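Local coordinates for protein alanine racemase 1 (Caldanaerobacter subterraneus subsp. tengcongensis MB4, PDB 4Y2W) that belongs to the alanine racemase family, pairing a TIM-barrel domain with a largely beta-stranded C-terminal domain in a two-chain assembly that carries bound alanine, at residues I18-R23 and E243-L248; S173-D178 and I212-Y217; K117-Q122 and R158-E163; K258-G263 and S278-I283; A66-A71 and Y88-Q93. The protein carries 1 engineered substitution. All coordinates share one frame; numbering follows the deposited sequence.

Along the chain, interactions 5, 3 and 2 follow one another within the TIM barrel, all of them between residues 23 and 243, the inner ends of interaction 1; interaction 4 comes last, in the C-terminal domain. Interaction 1 ties helix 15-28 to the segment that leads from the last barrel strand into strand 248-260, and the far end of that same strand forms interaction 4, with centres about 39 Å apart. Interactions 3 and 5 are close neighbours, about 17 Å between centres, whereas 3 and 4 lie about 66 Å apart. Interactions 2, 4 and 5 also touch the second subunit, so barrel loops and sheet both contribute to the dimer.

Interaction 1: residues I18-R23 and E243-L248; sequences ITHNFR and ELRETL
Asn21 of helix 15-28 reaches over to Leu244 and Arg245, and each atom of its side chain beyond CA has a partner there. CB lies 3.9 Å from Leu244 CD2. CG, anti to the carbonyl carbon (chi1 -67°), meets the same methyl, the two side chains crossing at about a right angle. At the tip, OD1 accepts from Arg245 N at 3.0 Å, the donor lying in the amide plane on a lone pair. ND2 gives its N-H to Arg245 O at 3.3 Å, again on a lone pair and with an N-H...O angle of 165°. One amide thus grips both polar backbone groups of Arg245, which fixes its rotation. The contact joins helix 15-28 to the segment leading from the last strand of the TIM barrel, 222-224, into strand 248-260 of the C-terminal sheet. His20 adds a bond from NE2 to Glu243 O (3.0 Å), in the ring plane, while Arg245 CG sits over one face of the imidazole in a CH-pi contact, 3.9 Å from the ring centroid. The Arg245 guanidinium continues to a salt bridge with Asp16. Nearly a turn earlier in the helix, Ile18 CG1 packs on Thr247 CG2 at 3.5 Å.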
# COMPACT_ATOMS: atom_id res chain seq x y z
N ILE A 18 -3.87 13.89 17.16
CA ILE A 18 -3.23 14.63 16.07
C ILE A 18 -3.33 16.14 16.33
O ILE A 18 -2.36 16.87 16.15
CB ILE A 18 -3.87 14.29 14.70
CG1 ILE A 18 -3.63 12.82 14.36
CG2 ILE A 18 -3.30 15.17 13.60
CD1 ILE A 18 -4.55 12.28 13.29
N THR A 19 -4.51 16.60 16.76
CA THR A 19 -4.71 18.00 17.10
C THR A 19 -3.83 18.40 18.29
O THR A 19 -3.31 19.51 18.34
CB THR A 19 -6.19 18.33 17.44
OG1 THR A 19 -6.65 17.48 18.49
CG2 THR A 19 -7.07 18.15 16.22
N HIS A 20 -3.66 17.48 19.24
CA HIS A 20 -2.77 17.70 20.37
C HIS A 20 -1.32 17.88 19.92
O HIS A 20 -0.66 18.83 20.32
CB HIS A 20 -2.84 16.54 21.37
CG HIS A 20 -1.77 16.60 22.42
ND1 HIS A 20 -1.99 17.12 23.67
CD2 HIS A 20 -0.47 16.21 22.39
CE1 HIS A 20 -0.88 17.04 24.38
NE2 HIS A 20 0.06 16.49 23.62
N ASN A 21 -0.83 16.95 19.10
CA ASN A 21 0.53 17.03 18.56
C ASN A 21 0.74 18.30 17.74
O ASN A 21 1.83 18.87 17.73
CB ASN A 21 0.86 15.81 17.70
CG ASN A 21 0.92 14.52 18.50
OD1 ASN A 21 1.01 14.54 19.72
ND2 ASN A 21 0.89 13.39 17.80
N PHE A 22 -0.31 18.72 17.04
CA PHE A 22 -0.32 19.99 16.32
C PHE A 22 -0.12 21.16 17.30
O PHE A 22 0.72 22.03 17.06
CB PHE A 22 -1.62 20.15 15.53
CG PHE A 22 -1.86 21.54 15.01
CD1 PHE A 22 -1.17 22.01 13.90
CD2 PHE A 22 -2.79 22.38 15.62
CE1 PHE A 22 -1.39 23.29 13.41
CE2 PHE A 22 -3.01 23.65 15.14
CZ PHE A 22 -2.32 24.11 14.03
N ARG A 23 -0.88 21.15 18.39
CA ARG A 23 -0.74 22.18 19.44
C ARG A 23 0.64 22.19 20.12
O ARG A 23 1.09 23.23 20.60
CB ARG A 23 -1.85 22.05 20.49
CG ARG A 23 -3.22 22.51 19.99
CD ARG A 23 -4.21 22.71 21.12
NE ARG A 23 -4.43 21.49 21.90
CZ ARG A 23 -5.19 20.46 21.52
NH1 ARG A 23 -5.83 20.48 20.35
NH2 ARG A 23 -5.32 19.41 22.32
N GLU A 243 5.76 16.70 23.76
CA GLU A 243 5.05 15.55 24.33
C GLU A 243 4.02 15.02 23.33
O GLU A 243 2.91 15.55 23.23
CB GLU A 243 4.34 15.94 25.63
CG GLU A 243 3.71 14.77 26.37
CD GLU A 243 2.26 15.02 26.77
OE1 GLU A 243 1.46 14.06 26.72
OE2 GLU A 243 1.92 16.17 27.14
N LEU A 244 4.38 13.96 22.61
CA LEU A 244 3.51 13.40 21.58
C LEU A 244 2.57 12.33 22.14
O LEU A 244 2.93 11.60 23.06
CB LEU A 244 4.34 12.81 20.43
CG LEU A 244 5.23 13.81 19.69
CD1 LEU A 244 6.14 13.09 18.70
CD2 LEU A 244 4.41 14.88 18.99
N ARG A 245 1.36 12.27 21.58
CA ARG A 245 0.39 11.23 21.90
C ARG A 245 0.22 10.28 20.71
O ARG A 245 0.49 10.65 19.56
CB ARG A 245 -0.96 11.83 22.29
CG ARG A 245 -0.87 12.79 23.47
CD ARG A 245 -2.14 12.83 24.32
NE ARG A 245 -3.32 13.30 23.60
CZ ARG A 245 -4.26 12.52 23.06
NH1 ARG A 245 -4.20 11.19 23.13
NH2 ARG A 245 -5.30 13.08 22.44
N GLU A 246 -0.22 9.07 21.00
CA GLU A 246 -0.37 8.03 19.99
C GLU A 246 -1.57 8.36 19.10
O GLU A 246 -2.68 8.55 19.60
CB GLU A 246 -0.57 6.67 20.66
CG GLU A 246 -0.35 5.48 19.75
CD GLU A 246 -0.49 4.17 20.50
OE1 GLU A 246 0.55 3.55 20.79
OE2 GLU A 246 -1.63 3.78 20.82
N THR A 247 -1.33 8.44 17.79
CA THR A 247 -2.35 8.87 16.83
C THR A 247 -2.98 7.72 16.05
O THR A 247 -4.12 7.84 15.60
CB THR A 247 -1.77 9.87 15.82
OG1 THR A 247 -0.59 9.32 15.21
CG2 THR A 247 -1.41 11.17 16.50
N LEU A 248 -2.25 6.62 15.88
CA LEU A 248 -2.74 5.47 15.12
C LEU A 248 -2.55 4.16 15.87
O LEU A 248 -1.48 3.90 16.41
CB LEU A 248 -2.00 5.39 13.78
CG LEU A 248 -2.38 4.21 12.87
CD1 LEU A 248 -2.30 4.65 11.41
CD2 LEU A 248 -1.52 2.98 13.12

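Interaction 2: residues S173-D178 and I212-Y217; sequences SEDDRD and ILNLNY
The start of helix 177-195 and the 212-217 segment that follows strand 203-208 meet through Arg177, whose guanidinium lies flat over Asn214 and Leu215. The Arg177 and Asn214 side chains cross at about a right angle, yet their flat groups are stacked, guanidinium and amide planes only 4° apart. Asn214 CB stands over the guanidinium face, toward its rim, with Arg177 NH2 3.5 Å away. Leu215 CD1 lies over the face as well, 3.9 Å from Arg177 NH1, and the two side chains slide past each other in opposite directions. The Arg177 chain turns at chi2 (-100°), which sets CD within 4.0 Å of Leu215 CD1. These loops follow the sixth and seventh strands of the TIM barrel, 160-166 and 203-208, at the C-terminal end of the barrel; the Leu215 side chain is about 14 Å from a bound alanine. Asp175 steadies the guanidinium from within its own segment: Arg177 NE, 2.7 Å from Asp175 OD1 in a salt bridge, meets that oxygen on its syn side, and the oxygen lies tilted out of the guanidinium plane. The same OD1 lies 3.2 Å from Asn214 ND2, with the carboxylate and amide planes turned 64° against each other. Next to it Asp176 is the N-cap of helix 177-195, its OD1 accepting from Tyr179 N. Nearby, the Tyr217 ring meets Phe184 edge-to-face. Glu174 and Asp176 touch Gly269 and Lys270 of the second subunit, placing this loop at the dimer interface.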
# COMPACT_ATOMS: atom_id res chain seq x y z
N SER A 173 17.49 15.36 9.80
CA SER A 173 17.19 14.13 10.54
C SER A 173 18.47 13.43 11.01
O SER A 173 18.47 12.76 12.05
CB SER A 173 16.37 13.17 9.67
OG SER A 173 15.13 13.75 9.31
N GLU A 174 19.54 13.57 10.24
CA GLU A 174 20.85 13.01 10.60
C GLU A 174 21.65 13.97 11.50
O GLU A 174 22.69 13.60 12.03
CB GLU A 174 21.66 12.68 9.34
CG GLU A 174 21.19 11.43 8.59
CD GLU A 174 19.96 11.64 7.72
OE1 GLU A 174 19.44 12.77 7.64
OE2 GLU A 174 19.51 10.65 7.10
N ASP A 175 21.14 15.19 11.64
CA ASP A 175 21.71 16.20 12.54
C ASP A 175 23.14 16.60 12.15
O ASP A 175 24.03 16.67 13.00
CB ASP A 175 21.64 15.73 14.00
CG ASP A 175 21.71 16.88 14.99
OD1 ASP A 175 21.18 17.97 14.69
OD2 ASP A 175 22.30 16.69 16.07
N ASP A 176 23.34 16.85 10.86
CA ASP A 176 24.55 17.49 10.37
C ASP A 176 24.30 18.99 10.45
O ASP A 176 23.77 19.60 9.51
CB ASP A 176 24.85 17.05 8.93
CG ASP A 176 26.16 17.60 8.40
OD1 ASP A 176 26.77 18.49 9.03
OD2 ASP A 176 26.59 17.13 7.32
N ARG A 177 24.68 19.58 11.58
CA ARG A 177 24.38 20.98 11.88
C ARG A 177 25.13 21.93 10.95
O ARG A 177 24.60 22.96 10.55
CB ARG A 177 24.73 21.30 13.34
CG ARG A 177 23.98 20.46 14.36
CD ARG A 177 22.79 21.18 14.98
NE ARG A 177 22.03 20.30 15.87
CZ ARG A 177 21.20 20.70 16.84
NH1 ARG A 177 21.00 21.99 17.09
NH2 ARG A 177 20.56 19.80 17.57
N ASP A 178 26.37 21.57 10.60
CA ASP A 178 27.18 22.37 9.68
C ASP A 178 26.53 22.49 8.30
O ASP A 178 26.57 23.56 7.69
CB ASP A 178 28.58 21.78 9.53
CG ASP A 178 29.44 22.01 10.76
OD1 ASP A 178 28.91 22.37 11.83
OD2 ASP A 178 30.67 21.83 10.65
N ILE A 212 12.70 21.80 12.98
CA ILE A 212 11.77 22.48 13.88
C ILE A 212 12.15 22.24 15.34
O ILE A 212 12.04 23.14 16.17
CB ILE A 212 10.32 22.02 13.63
CG1 ILE A 212 9.83 22.53 12.27
CG2 ILE A 212 9.38 22.53 14.72
CD1 ILE A 212 8.71 21.71 11.67
N LEU A 213 12.59 21.02 15.64
CA LEU A 213 12.99 20.67 17.00
C LEU A 213 14.35 21.27 17.36
O LEU A 213 14.50 21.89 18.42
CB LEU A 213 13.05 19.14 17.16
CG LEU A 213 11.72 18.40 17.00
CD1 LEU A 213 11.96 16.90 16.83
CD2 LEU A 213 10.79 18.66 18.18
N ASN A 214 15.31 21.10 16.46
CA ASN A 214 16.70 21.47 16.72
C ASN A 214 17.01 22.93 16.39
O ASN A 214 17.43 23.70 17.25
CB ASN A 214 17.63 20.57 15.89
CG ASN A 214 17.45 19.09 16.19
OD1 ASN A 214 16.75 18.71 17.13
ND2 ASN A 214 18.08 18.25 15.38
N LEU A 215 16.78 23.29 15.13
CA LEU A 215 17.25 24.55 14.57
C LEU A 215 16.22 25.67 14.72
O LEU A 215 15.37 25.86 13.85
CB LEU A 215 17.59 24.36 13.09
CG LEU A 215 18.85 23.57 12.69
CD1 LEU A 215 19.23 22.46 13.66
CD2 LEU A 215 18.68 22.98 11.30
N ASN A 216 16.31 26.42 15.82
CA ASN A 216 15.35 27.50 16.10
C ASN A 216 15.40 28.62 15.04
O ASN A 216 14.41 29.32 14.83
CB ASN A 216 15.58 28.09 17.50
CG ASN A 216 14.33 28.05 18.36
OD1 ASN A 216 13.84 29.10 18.80
ND2 ASN A 216 13.82 26.85 18.62
N TYR A 217 16.55 28.78 14.40
CA TYR A 217 16.72 29.79 13.35
C TYR A 217 15.96 29.47 12.06
O TYR A 217 15.52 30.38 11.36
CB TYR A 217 18.21 30.01 13.03
CG TYR A 217 18.98 28.80 12.52
CD1 TYR A 217 18.92 28.43 11.18
CD2 TYR A 217 19.79 28.06 13.37
CE1 TYR A 217 19.62 27.33 10.71
CE2 TYR A 217 20.50 26.97 12.91
CZ TYR A 217 20.42 26.61 11.58
OH TYR A 217 21.13 25.52 11.13

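Interaction 3: residues K117-Q122 and R158-E163; sequences KESLKQ and RGLILE
In the alpha/beta layering of the TIM barrel, the last turn of helix 109-121 rests against the residues leading into strand 160-166, where Ser119 and Leu120 meet Arg158 and Gly159. Helix 109-121 is the crossover between strands 103-106 and 126-131 of the parallel barrel, and here it also touches the next strand in order, near the N-terminal end of that strand. The backbones come close at Ser119 and Gly159, whose CA atoms are 5.5 Å apart. With no side chain on the glycine, the helix packs against its backbone: Ser119 CB lies 3.3 Å from Gly159 O, and Leu120 CD2 lies 3.8 Å from Gly159 CA. The hydroxyl of Ser119 is engaged within the helix, hydrogen-bonded to Leu115 O one turn back, and on the strand side it has Leu160 CD2 at 4.2 Å. Leu160 also touches Ala112, Leu115 and Glu116 of the same helix. Gly159 is meanwhile held to the barrel by backbone hydrogen bonding with Ala126, and Ile161 pairs with Ala126 and Val128, so the strand is secured on strand 126-131 while the helix lies against its start. Arg158 closes the outer side. Its CG sits between the backbone N and the carbonyl carbon (chi1 68°), and the chain then runs extended to NE. The Arg158 and Leu120 side chains cross at about a right angle, and Leu120 CD2 sits over one guanidinium face, 3.6 Å from Arg158 NH2.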
# COMPACT_ATOMS: atom_id res chain seq x y z
N LYS A 117 -0.66 31.71 -18.15
CA LYS A 117 -1.58 31.61 -19.29
C LYS A 117 -2.96 31.09 -18.86
O LYS A 117 -3.99 31.67 -19.22
CB LYS A 117 -0.97 30.71 -20.36
CG LYS A 117 -1.72 30.68 -21.69
CD LYS A 117 -0.92 29.92 -22.74
CE LYS A 117 -1.79 29.40 -23.88
NZ LYS A 117 -2.28 30.49 -24.77
N GLU A 118 -2.96 30.00 -18.09
CA GLU A 118 -4.20 29.41 -17.59
C GLU A 118 -4.87 30.30 -16.53
O GLU A 118 -6.10 30.35 -16.44
CB GLU A 118 -3.92 28.02 -17.01
CG GLU A 118 -5.15 27.19 -16.66
CD GLU A 118 -5.97 26.80 -17.87
OE1 GLU A 118 -5.38 26.48 -18.93
OE2 GLU A 118 -7.22 26.79 -17.76
N SER A 119 -4.07 30.99 -15.72
CA SER A 119 -4.57 31.93 -14.72
C SER A 119 -5.35 33.08 -15.36
O SER A 119 -6.41 33.48 -14.87
CB SER A 119 -3.41 32.52 -13.90
OG SER A 119 -2.39 31.57 -13.68
N LEU A 120 -4.80 33.61 -16.44
CA LEU A 120 -5.42 34.71 -17.18
C LEU A 120 -6.62 34.23 -17.99
O LEU A 120 -7.57 34.97 -18.19
CB LEU A 120 -4.39 35.38 -18.10
CG LEU A 120 -3.21 36.05 -17.37
CD1 LEU A 120 -2.13 36.49 -18.35
CD2 LEU A 120 -3.68 37.22 -16.51
N LYS A 121 -6.56 32.98 -18.45
CA LYS A 121 -7.66 32.36 -19.19
C LYS A 121 -8.91 32.18 -18.32
O LYS A 121 -10.03 32.19 -18.85
CB LYS A 121 -7.20 31.02 -19.75
CG LYS A 121 -8.19 30.35 -20.69
CD LYS A 121 -7.54 29.15 -21.37
CE LYS A 121 -8.57 28.28 -22.07
NZ LYS A 121 -7.95 27.04 -22.62
N GLN A 122 -8.73 32.01 -17.01
CA GLN A 122 -9.86 31.88 -16.09
C GLN A 122 -10.10 33.14 -15.24
O GLN A 122 -10.99 33.15 -14.39
CB GLN A 122 -9.64 30.68 -15.16
CG GLN A 122 -9.60 29.35 -15.89
CD GLN A 122 -9.37 28.18 -14.94
OE1 GLN A 122 -8.64 27.25 -15.26
NE2 GLN A 122 -10.00 28.24 -13.77
N ARG A 158 1.35 39.46 -13.74
CA ARG A 158 0.10 39.78 -13.03
C ARG A 158 -0.84 38.57 -12.86
O ARG A 158 -1.71 38.59 -11.99
CB ARG A 158 -0.64 40.93 -13.73
CG ARG A 158 -1.19 40.60 -15.11
CD ARG A 158 -1.60 41.87 -15.85
NE ARG A 158 -2.09 41.60 -17.21
CZ ARG A 158 -3.29 41.10 -17.51
NH1 ARG A 158 -3.61 40.90 -18.78
NH2 ARG A 158 -4.16 40.78 -16.56
N GLY A 159 -0.67 37.55 -13.70
CA GLY A 159 -1.45 36.32 -13.58
C GLY A 159 -1.07 35.46 -12.39
O GLY A 159 -1.85 34.62 -11.96
N LEU A 160 0.14 35.67 -11.86
CA LEU A 160 0.62 34.93 -10.69
C LEU A 160 0.58 35.78 -9.43
O LEU A 160 0.47 37.00 -9.50
CB LEU A 160 2.06 34.47 -10.92
CG LEU A 160 2.34 33.67 -12.19
CD1 LEU A 160 3.81 33.28 -12.25
CD2 LEU A 160 1.44 32.44 -12.26
N ILE A 161 0.65 35.10 -8.29
CA ILE A 161 0.94 35.74 -7.01
C ILE A 161 2.15 35.02 -6.43
O ILE A 161 2.09 33.82 -6.16
CB ILE A 161 -0.24 35.64 -6.01
CG1 ILE A 161 -1.54 36.14 -6.64
CG2 ILE A 161 0.08 36.44 -4.75
CD1 ILE A 161 -2.76 35.91 -5.78
N LEU A 162 3.23 35.76 -6.23
CA LEU A 162 4.48 35.20 -5.75
C LEU A 162 4.49 35.21 -4.22
O LEU A 162 5.16 36.03 -3.58
CB LEU A 162 5.65 36.00 -6.35
CG LEU A 162 7.05 35.41 -6.33
CD1 LEU A 162 7.06 33.91 -6.62
CD2 LEU A 162 7.91 36.14 -7.35
N GLU A 163 3.73 34.27 -3.64
CA GLU A 163 3.45 34.24 -2.21
C GLU A 163 4.58 33.64 -1.36
O GLU A 163 4.86 34.14 -0.27
CB GLU A 163 2.17 33.45 -1.95
CG GLU A 163 1.69 33.48 -0.51
CD GLU A 163 0.51 32.56 -0.28
OE1 GLU A 163 0.67 31.33 -0.39
OE2 GLU A 163 -0.59 33.07 0.03

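Interaction 4: residues K258-G263 and S278-I283; sequences KDVPAG and SVIATI
Four backbone hydrogen bonds join Lys258 and Val260 to Ile280 and Ser278. Lys258 N gives to Ile280 O and Ile280 N gives back to Lys258 O, both at 3.0 Å; Val260 N to Ser278 O measures 3.0 Å, and Ser278 N to Val260 O 3.1 Å. Asp259 and Val279 form the non-hydrogen-bonded pair between them. This is the antiparallel pairing of strands 248-260 and 278-283 in the C-terminal sheet, the pieces 258-260 and 278-283 running at 142° to each other. Lys258, Val260, Ser278 and Ile280 share one face, from which Lys258 and Val260 touch the second subunit. Lys258 bends at chi3 (139°) and chi4, and its NZ lies 3.9 Å from Ile280 CG2 and is hydrogen-bonded to Gly137 O of the second subunit. Thr282 OG1 bonds to Arg138 O of the second subunit, the backbone of a residue that lines an alanine pocket. Val260 CG2 meets Ile280 CG1 at 4.1 Å, the side chains crossing at about a right angle, and Val260 also packs on Ile142 of the second subunit. On the other face Asp259 and Val279 lie side by side, pointing the same way, with Asp259 OD1 3.6 Å from Val279 CG2.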
# COMPACT_ATOMS: atom_id res chain seq x y z
N LYS A 258 -6.50 -23.07 17.40
CA LYS A 258 -6.34 -24.52 17.44
C LYS A 258 -5.26 -24.95 18.43
O LYS A 258 -4.28 -24.25 18.65
CB LYS A 258 -6.03 -25.11 16.05
CG LYS A 258 -4.96 -24.39 15.25
CD LYS A 258 -4.33 -25.31 14.21
CE LYS A 258 -4.08 -24.61 12.88
NZ LYS A 258 -3.47 -23.26 13.03
N ASP A 259 -5.50 -26.11 19.04
CA ASP A 259 -4.53 -26.78 19.90
C ASP A 259 -3.77 -27.79 19.06
O ASP A 259 -4.39 -28.62 18.39
CB ASP A 259 -5.25 -27.51 21.03
CG ASP A 259 -5.85 -26.56 22.05
OD1 ASP A 259 -5.12 -26.15 22.98
OD2 ASP A 259 -7.05 -26.22 21.93
N VAL A 260 -2.44 -27.73 19.09
CA VAL A 260 -1.62 -28.65 18.32
C VAL A 260 -0.52 -29.25 19.19
O VAL A 260 -0.11 -28.64 20.18
CB VAL A 260 -0.98 -27.97 17.08
CG1 VAL A 260 -2.06 -27.41 16.17
CG2 VAL A 260 0.00 -26.88 17.49
N PRO A 261 -0.01 -30.44 18.81
CA PRO A 261 1.09 -31.06 19.54
C PRO A 261 2.45 -30.47 19.17
O PRO A 261 2.52 -29.51 18.39
CB PRO A 261 1.00 -32.52 19.10
CG PRO A 261 0.51 -32.44 17.70
CD PRO A 261 -0.45 -31.27 17.68
N ALA A 262 3.52 -31.03 19.72
CA ALA A 262 4.88 -30.69 19.32
C ALA A 262 5.16 -31.33 17.97
O ALA A 262 4.50 -32.28 17.57
CB ALA A 262 5.88 -31.17 20.36
N GLY A 263 6.15 -30.79 17.26
CA GLY A 263 6.47 -31.26 15.91
C GLY A 263 5.42 -30.88 14.88
O GLY A 263 5.33 -31.51 13.83
N SER A 278 1.04 -26.40 21.98
CA SER A 278 0.84 -24.98 21.72
C SER A 278 -0.60 -24.66 21.35
O SER A 278 -1.32 -25.52 20.85
CB SER A 278 1.77 -24.52 20.60
OG SER A 278 3.12 -24.87 20.85
N VAL A 279 -0.98 -23.41 21.60
CA VAL A 279 -2.22 -22.84 21.09
C VAL A 279 -1.86 -21.81 20.02
O VAL A 279 -1.24 -20.79 20.31
CB VAL A 279 -3.04 -22.14 22.20
CG1 VAL A 279 -4.36 -21.61 21.65
CG2 VAL A 279 -3.31 -23.11 23.35
N ILE A 280 -2.25 -22.09 18.78
CA ILE A 280 -1.98 -21.20 17.65
C ILE A 280 -3.23 -20.43 17.26
O ILE A 280 -4.29 -21.01 17.04
CB ILE A 280 -1.50 -22.00 16.41
CG1 ILE A 280 -0.32 -22.90 16.78
CG2 ILE A 280 -1.14 -21.06 15.26
CD1 ILE A 280 0.84 -22.18 17.45
N ALA A 281 -3.10 -19.11 17.18
CA ALA A 281 -4.18 -18.28 16.67
C ALA A 281 -3.85 -17.83 15.25
O ALA A 281 -2.69 -17.61 14.92
CB ALA A 281 -4.42 -17.09 17.58
N THR A 282 -4.88 -17.69 14.43
CA THR A 282 -4.74 -17.13 13.09
C THR A 282 -5.42 -15.77 13.09
O THR A 282 -6.50 -15.59 13.68
CB THR A 282 -5.39 -18.04 12.04
OG1 THR A 282 -4.96 -19.40 12.24
CG2 THR A 282 -5.01 -17.60 10.64
N ILE A 283 -4.80 -14.79 12.44
CA ILE A 283 -5.33 -13.44 12.40
C ILE A 283 -5.42 -12.95 10.96
O ILE A 283 -4.50 -13.16 10.17
CB ILE A 283 -4.51 -12.46 13.27
CG1 ILE A 283 -3.00 -12.59 12.99
CG2 ILE A 283 -4.79 -12.71 14.75
CD1 ILE A 283 -2.13 -11.75 13.90

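Interaction 5: residues A66-A71 and Y88-Q93; sequences ATTEEA and YTPPTQ
Thr89 OG1 is gripped from two directions: it accepts a hydrogen bond from Thr68 OG1 at 2.9 Å, and it is also bonded to Gln104 OE1, which as an amide oxygen can only accept. The hydrogen-bond chain thus runs from Thr68 through Thr89 to Gln104. Both threonines place OG1 anti to the carbonyl carbon (chi1 -47° in Thr68, -65° in Thr89), and the side chains cross at about a right angle, their methyls 4.0 Å apart from Thr68 CG2 to Thr89 CG2. Gln93 comes in beside Thr68, OE1 3.9 Å from Thr68 CB, while its NE2 bonds to Asp4 O of the second subunit, so the same loop faces the dimer partner. At the start of the helix, Glu70 OE1 takes Ala66 N at 2.7 Å nearly along its C-O axis and Thr67 N at 3.3 Å from above the carboxylate plane; Glu70 N in turn gives to Thr67 OG1 at 3.3 Å. Glu70 OE2 bonds to Gly41 N and forms a salt bridge with Arg369 of the second subunit, and the Glu70 side chain touches Lys40, a residue of the alanine pocket. Thr67 as N-cap and Glu70 three residues on form a capping box, opening helix 68-76 just after the second strand of the TIM barrel.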
# COMPACT_ATOMS: atom_id res chain seq x y z
N ALA A 66 1.79 16.06 -1.62
CA ALA A 66 2.76 15.62 -2.61
C ALA A 66 2.29 15.82 -4.05
O ALA A 66 3.07 16.24 -4.90
CB ALA A 66 3.11 14.16 -2.38
N THR A 67 1.01 15.52 -4.31
CA THR A 67 0.49 15.48 -5.68
C THR A 67 -0.74 16.35 -5.92
O THR A 67 -1.37 16.86 -4.99
CB THR A 67 0.14 14.04 -6.10
OG1 THR A 67 -0.91 13.54 -5.27
CG2 THR A 67 1.36 13.13 -5.97
N THR A 68 -1.07 16.51 -7.20
CA THR A 68 -2.25 17.25 -7.64
C THR A 68 -3.54 16.62 -7.12
O THR A 68 -4.45 17.31 -6.64
CB THR A 68 -2.32 17.30 -9.18
OG1 THR A 68 -1.03 17.66 -9.70
CG2 THR A 68 -3.36 18.30 -9.65
N GLU A 69 -3.61 15.29 -7.22
CA GLU A 69 -4.82 14.55 -6.86
C GLU A 69 -5.02 14.57 -5.34
O GLU A 69 -6.16 14.58 -4.86
CB GLU A 69 -4.74 13.11 -7.37
CG GLU A 69 -4.70 12.97 -8.90
CD GLU A 69 -3.31 13.15 -9.50
OE1 GLU A 69 -2.36 13.44 -8.75
OE2 GLU A 69 -3.18 13.01 -10.74
N GLU A 70 -3.92 14.59 -4.60
CA GLU A 70 -3.97 14.78 -3.15
C GLU A 70 -4.55 16.15 -2.83
O GLU A 70 -5.41 16.27 -1.96
CB GLU A 70 -2.58 14.62 -2.52
CG GLU A 70 -2.14 13.18 -2.34
CD GLU A 70 -0.78 13.06 -1.68
OE1 GLU A 70 -0.07 14.09 -1.59
OE2 GLU A 70 -0.42 11.95 -1.23
N ALA A 71 -4.07 17.17 -3.53
CA ALA A 71 -4.58 18.53 -3.35
C ALA A 71 -6.05 18.65 -3.73
O ALA A 71 -6.83 19.27 -3.02
CB ALA A 71 -3.74 19.52 -4.16
N TYR A 88 5.22 18.27 -9.23
CA TYR A 88 4.95 18.84 -10.53
C TYR A 88 3.51 18.54 -10.93
O TYR A 88 3.11 17.38 -10.94
CB TYR A 88 5.91 18.23 -11.55
CG TYR A 88 5.83 18.78 -12.95
CD1 TYR A 88 6.15 20.11 -13.21
CD2 TYR A 88 5.47 17.98 -14.03
CE1 TYR A 88 6.09 20.63 -14.49
CE2 TYR A 88 5.42 18.48 -15.32
CZ TYR A 88 5.73 19.81 -15.55
OH TYR A 88 5.68 20.33 -16.82
N THR A 89 2.74 19.58 -11.23
CA THR A 89 1.41 19.43 -11.81
C THR A 89 1.55 19.60 -13.33
O THR A 89 1.81 20.71 -13.79
CB THR A 89 0.43 20.49 -11.26
OG1 THR A 89 0.23 20.28 -9.86
CG2 THR A 89 -0.92 20.42 -11.99
N PRO A 90 1.40 18.50 -14.10
CA PRO A 90 1.62 18.55 -15.55
C PRO A 90 0.81 19.64 -16.26
O PRO A 90 -0.27 20.00 -15.79
CB PRO A 90 1.16 17.17 -16.03
CG PRO A 90 1.29 16.29 -14.84
CD PRO A 90 1.00 17.15 -13.65
N PRO A 91 1.32 20.16 -17.40
CA PRO A 91 0.62 21.17 -18.20
C PRO A 91 -0.83 20.81 -18.56
O PRO A 91 -1.69 21.69 -18.60
CB PRO A 91 1.47 21.26 -19.47
CG PRO A 91 2.84 20.90 -19.02
CD PRO A 91 2.65 19.86 -17.94
N THR A 92 -1.07 19.53 -18.79
CA THR A 92 -2.40 19.02 -19.12
C THR A 92 -3.42 19.13 -17.97
O THR A 92 -4.62 19.12 -18.21
CB THR A 92 -2.32 17.54 -19.55
OG1 THR A 92 -1.60 16.79 -18.56
CG2 THR A 92 -1.60 17.41 -20.90
N GLN A 93 -2.94 19.23 -16.73
CA GLN A 93 -3.81 19.30 -15.55
C GLN A 93 -3.84 20.69 -14.90
O GLN A 93 -4.26 20.82 -13.75
CB GLN A 93 -3.38 18.27 -14.52
CG GLN A 93 -3.34 16.84 -15.04
CD GLN A 93 -2.74 15.87 -14.03
OE1 GLN A 93 -2.97 15.99 -12.82
NE2 GLN A 93 -1.99 14.89 -14.53